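Thermostable carboxypeptidase 1 (Pyrococcus furiosus, PDB 1KA2) removes amino acids one after another from the C-terminus of peptides as a broad-specificity, cobalt-dependent metallocarboxypeptidase of the M32 family, working as a homodimer. Local coordinates at residues A[61-67]-A[93-98]; A[114-119]-A[130-134]; A[175-179]-A[424-428]; A[202-207]-A[255-260]. The contacts are given in a common frame with arbitrary orientation. Residues are numbered along the deposited sequence.

Interaction 1: A[61-67]-A[93-98]; sequences LLHPEFV and SIRIAR
The turn between two consecutive helices packs here on one face of a third helix. Leu61 is still helical; Leu62 is the first residue to leave helical angles (phi/psi -102/15°), His63 is extended (-65/138°), and a new helix starts at Pro64. Segment 93-98 is helical, with Ile94 CA 6.3 Å from Leu62 CA. Within the turn, His63 (chi1 t) is the N-cap: its ND1 accepts from Glu65 N at 3.1 Å, while Val67 N bonds to His63 O at 2.9 Å. Apolar contacts join the segments. Ile94 (m, t) enters the bend, its CG1 4.1 Å from Leu61 CG, its CD1 4.0 Å from Phe66 CD2 and its CG2 4.0 Å from Val67 CG2. Ala97 CB sits 3.4 Å from CD1 of Leu62 (m, p) and 4.0 Å from CD2 of Leu61 (t, p). At the margin, Arg98 (chi1 p) brings NH1 to 4.2 Å from Val67 CG1. Leu61 and Phe66 also touch helix 8-36. No hydrogen bond crosses between the segments, so their fit relies on the complementary shapes of apolar side chains, while the turn is held by its own cap and Glu65 pairs outward with Lys16.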
loop_
_atom_site.group_PDB
_atom_site.type_symbol
_atom_site.label_atom_id
_atom_site.label_comp_id
_atom_site.label_asym_id
_atom_site.label_seq_id
_atom_site.Cartn_x
_atom_site.Cartn_y
_atom_site.Cartn_z
ATOM N N LEU A 61 -10.781 -18.503 8.455
ATOM C CA LEU A 61 -9.948 -19.634 8.823
ATOM C C LEU A 61 -10.724 -20.653 9.650
ATOM O O LEU A 61 -10.471 -21.855 9.564
ATOM C CB LEU A 61 -8.734 -19.160 9.624
ATOM C CG LEU A 61 -7.701 -20.230 9.983
ATOM C CD1 LEU A 61 -7.048 -20.749 8.699
ATOM C CD2 LEU A 61 -6.650 -19.644 10.915
ATOM N N LEU A 62 -11.676 -20.177 10.444
ATOM C CA LEU A 62 -12.447 -21.073 11.295
ATOM C C LEU A 62 -13.847 -21.402 10.783
ATOM O O LEU A 62 -14.678 -21.919 11.523
ATOM C CB LEU A 62 -12.522 -20.502 12.716
ATOM C CG LEU A 62 -11.309 -20.711 13.634
ATOM C CD1 LEU A 62 -10.029 -20.357 12.912
ATOM C CD2 LEU A 62 -11.470 -19.861 14.891
ATOM N N HIS A 63 -14.113 -21.112 9.515
ATOM C CA HIS A 63 -15.421 -21.422 8.955
ATOM C C HIS A 63 -15.571 -22.949 8.945
ATOM O O HIS A 63 -14.628 -23.665 8.624
ATOM C CB HIS A 63 -15.526 -20.870 7.533
ATOM C CG HIS A 63 -16.916 -20.892 6.982
ATOM N ND1 HIS A 63 -17.587 -22.062 6.701
ATOM C CD2 HIS A 63 -17.774 -19.885 6.696
ATOM C CE1 HIS A 63 -18.802 -21.774 6.266
ATOM N NE2 HIS A 63 -18.941 -20.461 6.255
ATOM N N PRO A 64 -16.758 -23.467 9.307
ATOM C CA PRO A 64 -16.981 -24.921 9.325
ATOM C C PRO A 64 -16.488 -25.632 8.061
ATOM O O PRO A 64 -15.847 -26.683 8.134
ATOM C CB PRO A 64 -18.492 -25.032 9.502
ATOM C CG PRO A 64 -18.813 -23.826 10.334
ATOM C CD PRO A 64 -17.989 -22.744 9.671
ATOM N N GLU A 65 -16.791 -25.053 6.907
ATOM C CA GLU A 65 -16.374 -25.623 5.638
ATOM C C GLU A 65 -14.863 -25.818 5.579
ATOM O O GLU A 65 -14.378 -26.914 5.280
ATOM C CB GLU A 65 -16.809 -24.717 4.493
ATOM C CG GLU A 65 -18.303 -24.612 4.328
ATOM C CD GLU A 65 -18.681 -23.629 3.245
ATOM O OE1 GLU A 65 -18.084 -23.704 2.149
ATOM O OE2 GLU A 65 -19.570 -22.782 3.483
ATOM N N PHE A 66 -14.121 -24.755 5.872
ATOM C CA PHE A 66 -12.670 -24.828 5.834
ATOM C C PHE A 66 -12.140 -25.838 6.853
ATOM O O PHE A 66 -11.320 -26.695 6.518
ATOM C CB PHE A 66 -12.058 -23.448 6.099
ATOM C CG PHE A 66 -10.608 -23.344 5.709
ATOM C CD1 PHE A 66 -10.234 -23.302 4.369
ATOM C CD2 PHE A 66 -9.617 -23.321 6.675
ATOM C CE1 PHE A 66 -8.892 -23.239 4.004
ATOM C CE2 PHE A 66 -8.281 -23.261 6.323
ATOM C CZ PHE A 66 -7.917 -23.219 4.984
ATOM N N VAL A 67 -12.606 -25.745 8.093
ATOM C CA VAL A 67 -12.147 -26.672 9.114
ATOM C C VAL A 67 -12.492 -28.114 8.744
ATOM O O VAL A 67 -11.655 -29.008 8.901
ATOM C CB VAL A 67 -12.746 -26.341 10.507
ATOM C CG1 VAL A 67 -12.234 -27.337 11.540
ATOM C CG2 VAL A 67 -12.366 -24.923 10.915
ATOM N N SER A 93 -2.695 -23.737 12.513
ATOM C CA SER A 93 -3.341 -22.428 12.533
ATOM C C SER A 93 -4.749 -22.500 13.088
ATOM O O SER A 93 -5.116 -21.715 13.959
ATOM C CB SER A 93 -3.399 -21.827 11.132
ATOM O OG SER A 93 -2.109 -21.550 10.635
ATOM N N ILE A 94 -5.548 -23.428 12.565
ATOM C CA ILE A 94 -6.918 -23.588 13.026
ATOM C C ILE A 94 -6.899 -23.917 14.510
ATOM O O ILE A 94 -7.725 -23.425 15.272
ATOM C CB ILE A 94 -7.635 -24.712 12.261
ATOM C CG1 ILE A 94 -7.872 -24.266 10.816
ATOM C CG2 ILE A 94 -8.945 -25.088 12.966
ATOM C CD1 ILE A 94 -8.488 -25.340 9.929
ATOM N N ARG A 95 -5.937 -24.740 14.907
ATOM C CA ARG A 95 -5.791 -25.130 16.301
ATOM C C ARG A 95 -5.500 -23.891 17.142
ATOM O O ARG A 95 -6.247 -23.565 18.064
ATOM C CB ARG A 95 -4.646 -26.142 16.458
ATOM C CG ARG A 95 -4.774 -27.017 17.703
ATOM C CD ARG A 95 -3.547 -27.889 17.954
ATOM N NE ARG A 95 -2.480 -27.161 18.641
ATOM C CZ ARG A 95 -2.572 -26.698 19.886
ATOM N NH1 ARG A 95 -3.683 -26.884 20.591
ATOM N NH2 ARG A 95 -1.550 -26.046 20.426
ATOM N N ILE A 96 -4.419 -23.190 16.820
ATOM C CA ILE A 96 -4.056 -21.992 17.566
ATOM C C ILE A 96 -5.186 -20.980 17.592
ATOM O O ILE A 96 -5.483 -20.406 18.633
ATOM C CB ILE A 96 -2.835 -21.302 16.962
ATOM C CG1 ILE A 96 -1.637 -22.242 16.987
ATOM C CG2 ILE A 96 -2.535 -20.034 17.738
ATOM C CD1 ILE A 96 -0.447 -21.704 16.229
ATOM N N ALA A 97 -5.814 -20.761 16.443
ATOM C CA ALA A 97 -6.904 -19.803 16.345
ATOM C C ALA A 97 -8.110 -20.123 17.230
ATOM O O ALA A 97 -8.738 -19.217 17.772
ATOM C CB ALA A 97 -7.345 -19.667 14.893
ATOM N N ARG A 98 -8.454 -21.398 17.384
ATOM C CA ARG A 98 -9.610 -21.716 18.219
ATOM C C ARG A 98 -9.297 -22.024 19.683
ATOM O O ARG A 98 -10.182 -22.425 20.434
ATOM C CB ARG A 98 -10.415 -22.872 17.614
ATOM C CG ARG A 98 -9.645 -24.155 17.392
ATOM C CD ARG A 98 -10.564 -25.219 16.799
ATOM N NE ARG A 98 -9.826 -26.371 16.285
ATOM C CZ ARG A 98 -10.400 -27.461 15.780
ATOM N NH1 ARG A 98 -11.724 -27.548 15.729
ATOM N NH2 ARG A 98 -9.652 -28.459 15.313
#

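Interaction 2: A[114-119]-A[130-134]; sequences LATKAW and KFEPW
This is an alpha-alpha hairpin, two consecutive helices of the largely helical M32 fold meeting close to their connection. Segment 114-119 is helical throughout; in 130-134 the helix begins at Glu132, after Phe131 at phi/psi -112/-30°. Two CA pairs set the antiparallel register: Ala115 to Trp134 at 5.5 Å and Trp119 to Phe131 at 5.3 Å. The small side chains of Ala115 and Ala118 leave room for Trp134 (chi1 m, chi2 106°), which lays one ring face over Leu114 O and Ala115 N; its CE3 is 3.8 Å from Ala115 CB and its CD1 is 3.3 Å from Ala118 CB. Leu114 (m, p) lies beside the far end of the indole. Phe131 (chi1 t, chi2 57°) points its CB toward the first helix, and the edge of its ring meets Ala115 O, with CE1 3.6 Å from that oxygen. Trp119 (chi1 t, chi2 85°) turns its edge to the Phe131 face in a T-shaped pair: the centroids of its five-membered ring and the Phe131 ring are 5.2 Å apart, with planes at 72°. Trp119 NE1 donates to Leu407 O, and the side chains of Trp119 and Phe131 touch Ala413, joining the hairpin to the GXXQDXHW motif and the short helix 411-414 that begins within it. Nearer the backbone, Trp119 CB lies 3.6 Å from Phe131 CD1.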
loop_
_atom_site.group_PDB
_atom_site.type_symbol
_atom_site.label_atom_id
_atom_site.label_comp_id
_atom_site.label_asym_id
_atom_site.label_seq_id
_atom_site.Cartn_x
_atom_site.Cartn_y
_atom_site.Cartn_z
ATOM N N LEU A 114 -3.753 -0.720 25.548
ATOM C CA LEU A 114 -3.563 0.200 26.659
ATOM C C LEU A 114 -2.215 0.022 27.347
ATOM O O LEU A 114 -1.638 0.981 27.866
ATOM C CB LEU A 114 -4.673 0.020 27.693
ATOM C CG LEU A 114 -6.030 0.697 27.476
ATOM C CD1 LEU A 114 -6.739 0.083 26.284
ATOM C CD2 LEU A 114 -6.880 0.532 28.733
ATOM N N ALA A 115 -1.712 -1.206 27.362
ATOM C CA ALA A 115 -0.438 -1.461 28.014
ATOM C C ALA A 115 0.707 -0.884 27.192
ATOM O O ALA A 115 1.692 -0.405 27.748
ATOM C CB ALA A 115 -0.233 -2.964 28.228
ATOM N N THR A 116 0.574 -0.930 25.869
ATOM C CA THR A 116 1.619 -0.405 24.999
ATOM C C THR A 116 1.725 1.109 25.193
ATOM O O THR A 116 2.825 1.656 25.313
ATOM C CB THR A 116 1.333 -0.721 23.515
ATOM O OG1 THR A 116 1.451 -2.133 23.293
ATOM C CG2 THR A 116 2.311 0.016 22.613
ATOM N N LYS A 117 0.574 1.778 25.229
ATOM C CA LYS A 117 0.530 3.226 25.420
ATOM C C LYS A 117 1.106 3.598 26.780
ATOM O O LYS A 117 1.835 4.588 26.914
ATOM C CB LYS A 117 -0.913 3.735 25.318
ATOM C CG LYS A 117 -1.497 3.705 23.909
ATOM C CD LYS A 117 -0.880 4.791 23.025
ATOM C CE LYS A 117 -1.240 6.191 23.542
ATOM N NZ LYS A 117 -0.726 7.308 22.698
ATOM N N ALA A 118 0.777 2.802 27.791
ATOM C CA ALA A 118 1.272 3.059 29.138
ATOM C C ALA A 118 2.771 2.779 29.238
ATOM O O ALA A 118 3.491 3.431 29.999
ATOM C CB ALA A 118 0.507 2.211 30.147
ATOM N N TRP A 119 3.233 1.801 28.466
ATOM C CA TRP A 119 4.649 1.439 28.445
ATOM C C TRP A 119 5.404 2.538 27.702
ATOM O O TRP A 119 6.528 2.905 28.065
ATOM C CB TRP A 119 4.843 0.112 27.701
ATOM C CG TRP A 119 6.250 -0.139 27.257
ATOM C CD1 TRP A 119 7.258 -0.699 27.996
ATOM C CD2 TRP A 119 6.829 0.216 25.996
ATOM N NE1 TRP A 119 8.423 -0.705 27.276
ATOM C CE2 TRP A 119 8.189 -0.149 26.048
ATOM C CE3 TRP A 119 6.335 0.819 24.832
ATOM C CZ2 TRP A 119 9.062 0.056 24.970
ATOM C CZ3 TRP A 119 7.199 1.022 23.768
ATOM C CH2 TRP A 119 8.544 0.648 23.841
ATOM N N LYS A 130 4.021 3.477 36.134
ATOM C CA LYS A 130 3.013 3.665 35.091
ATOM C C LYS A 130 2.794 2.433 34.217
ATOM O O LYS A 130 1.809 2.365 33.485
ATOM C CB LYS A 130 3.375 4.838 34.181
ATOM C CG LYS A 130 2.461 6.053 34.308
ATOM C CD LYS A 130 2.398 6.806 32.973
ATOM C CE LYS A 130 1.887 8.244 33.107
ATOM N NZ LYS A 130 0.416 8.414 32.895
ATOM N N PHE A 131 3.713 1.469 34.275
ATOM C CA PHE A 131 3.579 0.250 33.481
ATOM C C PHE A 131 3.323 -0.971 34.366
ATOM O O PHE A 131 2.642 -1.913 33.956
ATOM C CB PHE A 131 4.840 0.021 32.631
ATOM C CG PHE A 131 4.756 -1.182 31.720
ATOM C CD1 PHE A 131 3.732 -1.296 30.782
ATOM C CD2 PHE A 131 5.702 -2.202 31.797
ATOM C CE1 PHE A 131 3.651 -2.403 29.942
ATOM C CE2 PHE A 131 5.626 -3.311 30.961
ATOM C CZ PHE A 131 4.598 -3.409 30.032
ATOM N N GLU A 132 3.855 -0.932 35.585
ATOM C CA GLU A 132 3.734 -2.027 36.542
ATOM C C GLU A 132 2.399 -2.775 36.553
ATOM O O GLU A 132 2.356 -3.971 36.256
ATOM C CB GLU A 132 4.047 -1.531 37.958
ATOM C CG GLU A 132 4.357 -2.651 38.949
ATOM C CD GLU A 132 4.207 -2.211 40.395
ATOM O OE1 GLU A 132 4.669 -1.102 40.730
ATOM O OE2 GLU A 132 3.633 -2.977 41.198
ATOM N N PRO A 133 1.292 -2.096 36.903
ATOM C CA PRO A 133 0.013 -2.819 36.914
ATOM C C PRO A 133 -0.295 -3.485 35.574
ATOM O O PRO A 133 -0.832 -4.587 35.536
ATOM C CB PRO A 133 -0.997 -1.731 37.285
ATOM C CG PRO A 133 -0.385 -0.494 36.701
ATOM C CD PRO A 133 1.076 -0.650 37.085
ATOM N N TRP A 134 0.054 -2.815 34.480
ATOM C CA TRP A 134 -0.174 -3.365 33.147
ATOM C C TRP A 134 0.637 -4.631 32.943
ATOM O O TRP A 134 0.195 -5.548 32.236
ATOM C CB TRP A 134 0.190 -2.348 32.063
ATOM C CG TRP A 134 -0.792 -1.232 31.967
ATOM C CD1 TRP A 134 -0.624 0.052 32.396
ATOM C CD2 TRP A 134 -2.125 -1.315 31.459
ATOM N NE1 TRP A 134 -1.773 0.776 32.189
ATOM C CE2 TRP A 134 -2.713 -0.040 31.615
ATOM C CE3 TRP A 134 -2.884 -2.347 30.886
ATOM C CZ2 TRP A 134 -4.029 0.233 31.219
ATOM C CZ3 TRP A 134 -4.188 -2.077 30.494
ATOM C CH2 TRP A 134 -4.747 -0.796 30.664
#

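Interaction 3: A[175-179]-A[424-428]; sequences MFEVL and TIGTL
Segments 175-179 and 424-428 are both helical, and their short axes cross at +60° with a closest approach of 12.1 Å. The nearest CA atoms, those of Met175 and Ile425, are 8.5 Å apart. This wide spacing is bridged by long side chains. Met175 (p, t, t) spans the gap: its CE lies 3.8 Å from Thr424 CG2 and its SD 4.1 Å from Ile425 CG1. From the other helix, Leu428 (m, t) brings CD1 to 3.9 Å from Met175 CB. One turn on from Met175, Leu179, with chi1 between wells at -99°, places CD2 4.0 Å from Leu428 CD2 and 4.2 Å from Thr424 CG2. Phe176 (m) brings CZ to 3.5 Å from Thr424 OG1, a hydroxyl hydrogen-bonded to Asn360 OD1. Within its own helix, Thr427 (p) donates OG1 to Thr424 O at 2.6 Å. All six residues in contact are buried, as befits an interior helix-helix crossing. The side chain of Ile425 lies about 7 Å from that of the metal ligand Glu299, which puts this part of helix 421-440 near, though not in, the metal site. Helix 359-375 closes one flank against Phe176 and Thr424, while Met485 touches Met175 and Ile425, and helix 488-498 meets Leu428 through Phe490.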
loop_
_atom_site.group_PDB
_atom_site.type_symbol
_atom_site.label_atom_id
_atom_site.label_comp_id
_atom_site.label_asym_id
_atom_site.label_seq_id
_atom_site.Cartn_x
_atom_site.Cartn_y
_atom_site.Cartn_z
ATOM N N MET A 175 20.415 -24.700 25.135
ATOM C CA MET A 175 21.309 -23.828 24.388
ATOM C C MET A 175 21.967 -22.795 25.284
ATOM O O MET A 175 23.147 -22.489 25.125
ATOM C CB MET A 175 20.569 -23.132 23.236
ATOM C CG MET A 175 19.432 -22.229 23.649
ATOM S SD MET A 175 18.614 -21.462 22.220
ATOM C CE MET A 175 17.774 -20.085 23.018
ATOM N N PHE A 176 21.209 -22.264 26.237
ATOM C CA PHE A 176 21.756 -21.260 27.133
ATOM C C PHE A 176 22.751 -21.818 28.154
ATOM O O PHE A 176 23.556 -21.067 28.707
ATOM C CB PHE A 176 20.618 -20.507 27.832
ATOM C CG PHE A 176 20.058 -19.379 27.012
ATOM C CD1 PHE A 176 18.702 -19.331 26.694
ATOM C CD2 PHE A 176 20.891 -18.358 26.555
ATOM C CE1 PHE A 176 18.178 -18.279 25.934
ATOM C CE2 PHE A 176 20.379 -17.301 25.795
ATOM C CZ PHE A 176 19.018 -17.265 25.484
ATOM N N GLU A 177 22.695 -23.125 28.407
ATOM C CA GLU A 177 23.632 -23.752 29.337
ATOM C C GLU A 177 24.991 -23.794 28.647
ATOM O O GLU A 177 26.008 -23.418 29.225
ATOM C CB GLU A 177 23.174 -25.174 29.690
ATOM C CG GLU A 177 21.873 -25.208 30.476
ATOM C CD GLU A 177 21.442 -26.612 30.857
ATOM O OE1 GLU A 177 21.330 -27.467 29.955
ATOM O OE2 GLU A 177 21.202 -26.856 32.059
ATOM N N VAL A 178 24.987 -24.249 27.397
ATOM C CA VAL A 178 26.197 -24.334 26.593
ATOM C C VAL A 178 26.824 -22.954 26.423
ATOM O O VAL A 178 28.045 -22.824 26.330
ATOM C CB VAL A 178 25.884 -24.920 25.201
ATOM C CG1 VAL A 178 27.066 -24.716 24.261
ATOM C CG2 VAL A 178 25.550 -26.393 25.331
ATOM N N LEU A 179 25.985 -21.923 26.377
ATOM C CA LEU A 179 26.471 -20.555 26.224
ATOM C C LEU A 179 27.054 -20.026 27.528
ATOM O O LEU A 179 28.150 -19.470 27.539
ATOM C CB LEU A 179 25.338 -19.640 25.742
ATOM C CG LEU A 179 25.267 -19.309 24.241
ATOM C CD1 LEU A 179 25.896 -20.407 23.407
ATOM C CD2 LEU A 179 23.815 -19.089 23.839
ATOM N N THR A 424 18.027 -15.592 19.763
ATOM C CA THR A 424 19.258 -16.329 20.058
ATOM C C THR A 424 19.383 -17.497 19.085
ATOM O O THR A 424 20.465 -17.779 18.582
ATOM C CB THR A 424 19.263 -16.844 21.522
ATOM O OG1 THR A 424 19.315 -15.721 22.411
ATOM C CG2 THR A 424 20.464 -17.754 21.784
ATOM N N ILE A 425 18.259 -18.162 18.817
ATOM C CA ILE A 425 18.225 -19.295 17.893
ATOM C C ILE A 425 18.792 -18.879 16.540
ATOM O O ILE A 425 19.562 -19.621 15.922
ATOM C CB ILE A 425 16.794 -19.812 17.680
ATOM C CG1 ILE A 425 16.278 -20.434 18.979
ATOM C CG2 ILE A 425 16.764 -20.801 16.515
ATOM C CD1 ILE A 425 14.879 -21.018 18.865
ATOM N N GLY A 426 18.383 -17.700 16.070
ATOM C CA GLY A 426 18.882 -17.200 14.801
ATOM C C GLY A 426 20.378 -16.953 14.822
ATOM O O GLY A 426 21.085 -17.331 13.887
ATOM N N THR A 427 20.871 -16.306 15.877
ATOM C CA THR A 427 22.313 -16.032 15.975
ATOM C C THR A 427 23.051 -17.375 15.961
ATOM O O THR A 427 23.978 -17.581 15.176
ATOM C CB THR A 427 22.684 -15.300 17.295
ATOM O OG1 THR A 427 22.480 -16.190 18.402
ATOM C CG2 THR A 427 21.808 -14.058 17.490
ATOM N N LEU A 428 22.625 -18.288 16.830
ATOM C CA LEU A 428 23.249 -19.609 16.920
ATOM C C LEU A 428 23.218 -20.310 15.570
ATOM O O LEU A 428 24.257 -20.710 15.034
ATOM C CB LEU A 428 22.530 -20.480 17.951
ATOM C CG LEU A 428 22.402 -19.933 19.383
ATOM C CD1 LEU A 428 22.055 -21.075 20.318
ATOM C CD2 LEU A 428 23.692 -19.261 19.836
#

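Interaction 4: A[202-207]-A[255-260]; sequences LEKEKY and YEGYDF
Two loops interlock here: Leu202 and Glu203 are 3-10, the rest irregular. They join at a single beta bridge, Lys206 with Tyr258 (CA-CA 4.2 Å). The main bump, Tyr207 (chi1 p, chi2 77°), fills the hollow formed by 255-260, with Gly257 CA over one ring face in a CH-pi contact, 3.9 Å from the centroid, Phe260 CB 3.9 Å from Tyr207 CE2 and Tyr255 CB 4.2 Å from Tyr207 CE1. Positive phi at Gly257 (103°) and Asp259 (phi/psi 59/62°) bends the loop round it: Tyr207 N donates to Gly257 O at 2.9 Å and Gly257 N to Tyr207 OH at 3.2 Å. Asp259 N bonds weakly to Glu205 O at 3.5 Å. Leu202 CD2 lies 4.3 Å from Phe260 CE2 at the ring edge. Water 1 separates like charges, donating to Glu203 OE2 (2.7 Å) and Asp259 OD2 (2.6 Å), residues salt-bridged to Arg346 and Arg262. An isolated beta bridge thus packs two loops round a buried tyrosine; 255-260 runs directly into HEXXH helix 261-278.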
loop_
_atom_site.group_PDB
_atom_site.type_symbol
_atom_site.label_atom_id
_atom_site.label_comp_id
_atom_site.label_asym_id
_atom_site.label_seq_id
_atom_site.Cartn_x
_atom_site.Cartn_y
_atom_site.Cartn_z
ATOM N N LEU A 202 34.764 6.151 14.524
ATOM C CA LEU A 202 33.851 6.122 13.387
ATOM C C LEU A 202 32.379 6.183 13.827
ATOM O O LEU A 202 31.495 6.499 13.029
ATOM C CB LEU A 202 34.107 4.873 12.539
ATOM C CG LEU A 202 35.292 4.981 11.571
ATOM C CD1 LEU A 202 35.563 3.636 10.894
ATOM C CD2 LEU A 202 34.982 6.060 10.531
ATOM N N GLU A 203 32.128 5.894 15.101
ATOM C CA GLU A 203 30.775 5.944 15.646
ATOM C C GLU A 203 30.270 7.380 15.696
ATOM O O GLU A 203 29.060 7.619 15.670
ATOM C CB GLU A 203 30.728 5.389 17.069
ATOM C CG GLU A 203 31.161 3.956 17.223
ATOM C CD GLU A 203 30.774 3.395 18.577
ATOM O OE1 GLU A 203 31.187 2.260 18.885
ATOM O OE2 GLU A 203 30.046 4.086 19.328
ATOM N N LYS A 204 31.192 8.332 15.775
ATOM C CA LYS A 204 30.815 9.740 15.865
ATOM C C LYS A 204 30.761 10.453 14.524
ATOM O O LYS A 204 30.161 11.520 14.400
ATOM C CB LYS A 204 31.769 10.471 16.811
ATOM C CG LYS A 204 31.665 9.986 18.260
ATOM C CD LYS A 204 32.669 10.671 19.187
ATOM C CE LYS A 204 32.509 10.157 20.616
ATOM N NZ LYS A 204 33.535 10.708 21.538
ATOM N N GLU A 205 31.372 9.860 13.512
ATOM C CA GLU A 205 31.367 10.477 12.202
ATOM C C GLU A 205 29.941 10.637 11.663
ATOM O O GLU A 205 29.193 9.666 11.549
ATOM C CB GLU A 205 32.219 9.649 11.236
ATOM C CG GLU A 205 33.700 9.516 11.639
ATOM C CD GLU A 205 34.442 10.853 11.718
ATOM O OE1 GLU A 205 33.882 11.887 11.307
ATOM O OE2 GLU A 205 35.603 10.869 12.193
ATOM N N LYS A 206 29.570 11.875 11.356
ATOM C CA LYS A 206 28.253 12.184 10.815
ATOM C C LYS A 206 28.259 12.054 9.295
ATOM O O LYS A 206 29.303 12.155 8.663
ATOM C CB LYS A 206 27.850 13.613 11.173
ATOM C CG LYS A 206 27.547 13.854 12.637
ATOM C CD LYS A 206 27.053 15.284 12.851
ATOM C CE LYS A 206 26.629 15.531 14.300
ATOM N NZ LYS A 206 27.709 15.221 15.283
ATOM N N TYR A 207 27.087 11.825 8.714
ATOM C CA TYR A 207 26.967 11.711 7.265
ATOM C C TYR A 207 25.621 12.256 6.818
ATOM O O TYR A 207 24.686 12.342 7.614
ATOM C CB TYR A 207 27.105 10.251 6.823
ATOM C CG TYR A 207 26.000 9.334 7.306
ATOM C CD1 TYR A 207 24.746 9.335 6.701
ATOM C CD2 TYR A 207 26.208 8.479 8.390
ATOM C CE1 TYR A 207 23.724 8.506 7.166
ATOM C CE2 TYR A 207 25.199 7.655 8.860
ATOM C CZ TYR A 207 23.958 7.672 8.250
ATOM O OH TYR A 207 22.946 6.882 8.748
ATOM N N TYR A 255 18.275 5.927 8.375
ATOM C CA TYR A 255 19.519 6.653 8.352
ATOM C C TYR A 255 19.579 7.574 9.564
ATOM O O TYR A 255 19.042 8.670 9.534
ATOM C CB TYR A 255 19.614 7.451 7.050
ATOM C CG TYR A 255 19.592 6.572 5.808
ATOM C CD1 TYR A 255 18.421 6.385 5.074
ATOM C CD2 TYR A 255 20.739 5.906 5.383
ATOM C CE1 TYR A 255 18.396 5.557 3.943
ATOM C CE2 TYR A 255 20.724 5.076 4.258
ATOM C CZ TYR A 255 19.551 4.908 3.544
ATOM O OH TYR A 255 19.543 4.095 2.429
ATOM N N GLU A 256 20.210 7.097 10.638
ATOM C CA GLU A 256 20.355 7.859 11.879
ATOM C C GLU A 256 21.079 9.177 11.649
ATOM O O GLU A 256 20.860 10.144 12.373
ATOM C CB GLU A 256 21.152 7.070 12.929
ATOM C CG GLU A 256 20.462 5.854 13.530
ATOM C CD GLU A 256 20.578 4.636 12.655
ATOM O OE1 GLU A 256 21.262 4.723 11.614
ATOM O OE2 GLU A 256 19.993 3.594 13.008
ATOM N N GLY A 257 21.964 9.201 10.660
ATOM C CA GLY A 257 22.715 10.407 10.372
ATOM C C GLY A 257 24.139 10.318 10.895
ATOM O O GLY A 257 24.970 11.179 10.603
ATOM N N TYR A 258 24.422 9.282 11.680
ATOM C CA TYR A 258 25.761 9.068 12.232
ATOM C C TYR A 258 25.921 7.573 12.532
ATOM O O TYR A 258 24.936 6.840 12.531
ATOM C CB TYR A 258 25.950 9.906 13.506
ATOM C CG TYR A 258 25.068 9.485 14.667
ATOM C CD1 TYR A 258 25.524 8.577 15.621
ATOM C CD2 TYR A 258 23.765 9.973 14.795
ATOM C CE1 TYR A 258 24.703 8.164 16.679
ATOM C CE2 TYR A 258 22.936 9.564 15.841
ATOM C CZ TYR A 258 23.412 8.659 16.782
ATOM O OH TYR A 258 22.596 8.246 17.826
ATOM N N ASP A 259 27.154 7.127 12.772
ATOM C CA ASP A 259 27.429 5.715 13.063
ATOM C C ASP A 259 26.946 4.895 11.862
ATOM O O ASP A 259 26.069 4.051 12.001
ATOM C CB ASP A 259 26.672 5.286 14.324
ATOM C CG ASP A 259 27.295 4.084 15.006
ATOM O OD1 ASP A 259 28.111 3.388 14.378
ATOM O OD2 ASP A 259 26.962 3.826 16.177
ATOM N N PHE A 260 27.537 5.136 10.694
ATOM C CA PHE A 260 27.117 4.466 9.462
ATOM C C PHE A 260 27.027 2.945 9.455
ATOM O O PHE A 260 26.398 2.366 8.561
ATOM C CB PHE A 260 27.964 4.956 8.270
ATOM C CG PHE A 260 29.306 4.274 8.117
ATOM C CD1 PHE A 260 29.406 3.017 7.521
ATOM C CD2 PHE A 260 30.476 4.926 8.494
ATOM C CE1 PHE A 260 30.649 2.428 7.298
ATOM C CE2 PHE A 260 31.728 4.342 8.273
ATOM C CZ PHE A 260 31.812 3.092 7.673
HETATM O O HOH W 1 27.469 4.380 18.628
HETATM O O HOH W 2 23.574 4.966 10.335
#

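In the fold
Interaction 3 is the buried member of the set: a crossing of two helices far apart in sequence, close to the metal site. Interactions 1, 2 and 4 are only partly buried and lie 24 to 26 Å from the chain centre, 1 and 4 on opposite sides of it. Interactions 1 and 2 both join neighbouring helices of the N-terminal part, on the successive helices 81-99 and 102-124, yet aliphatic groups dominate the first and aromatic rings against alanines the second. Neither these two nor interaction 3 has a hydrogen bond between its segments. Interaction 4, between irregular loops, instead uses backbone hydrogen bonds, one of them weak, a backbone-to-hydroxyl bond and bridging waters.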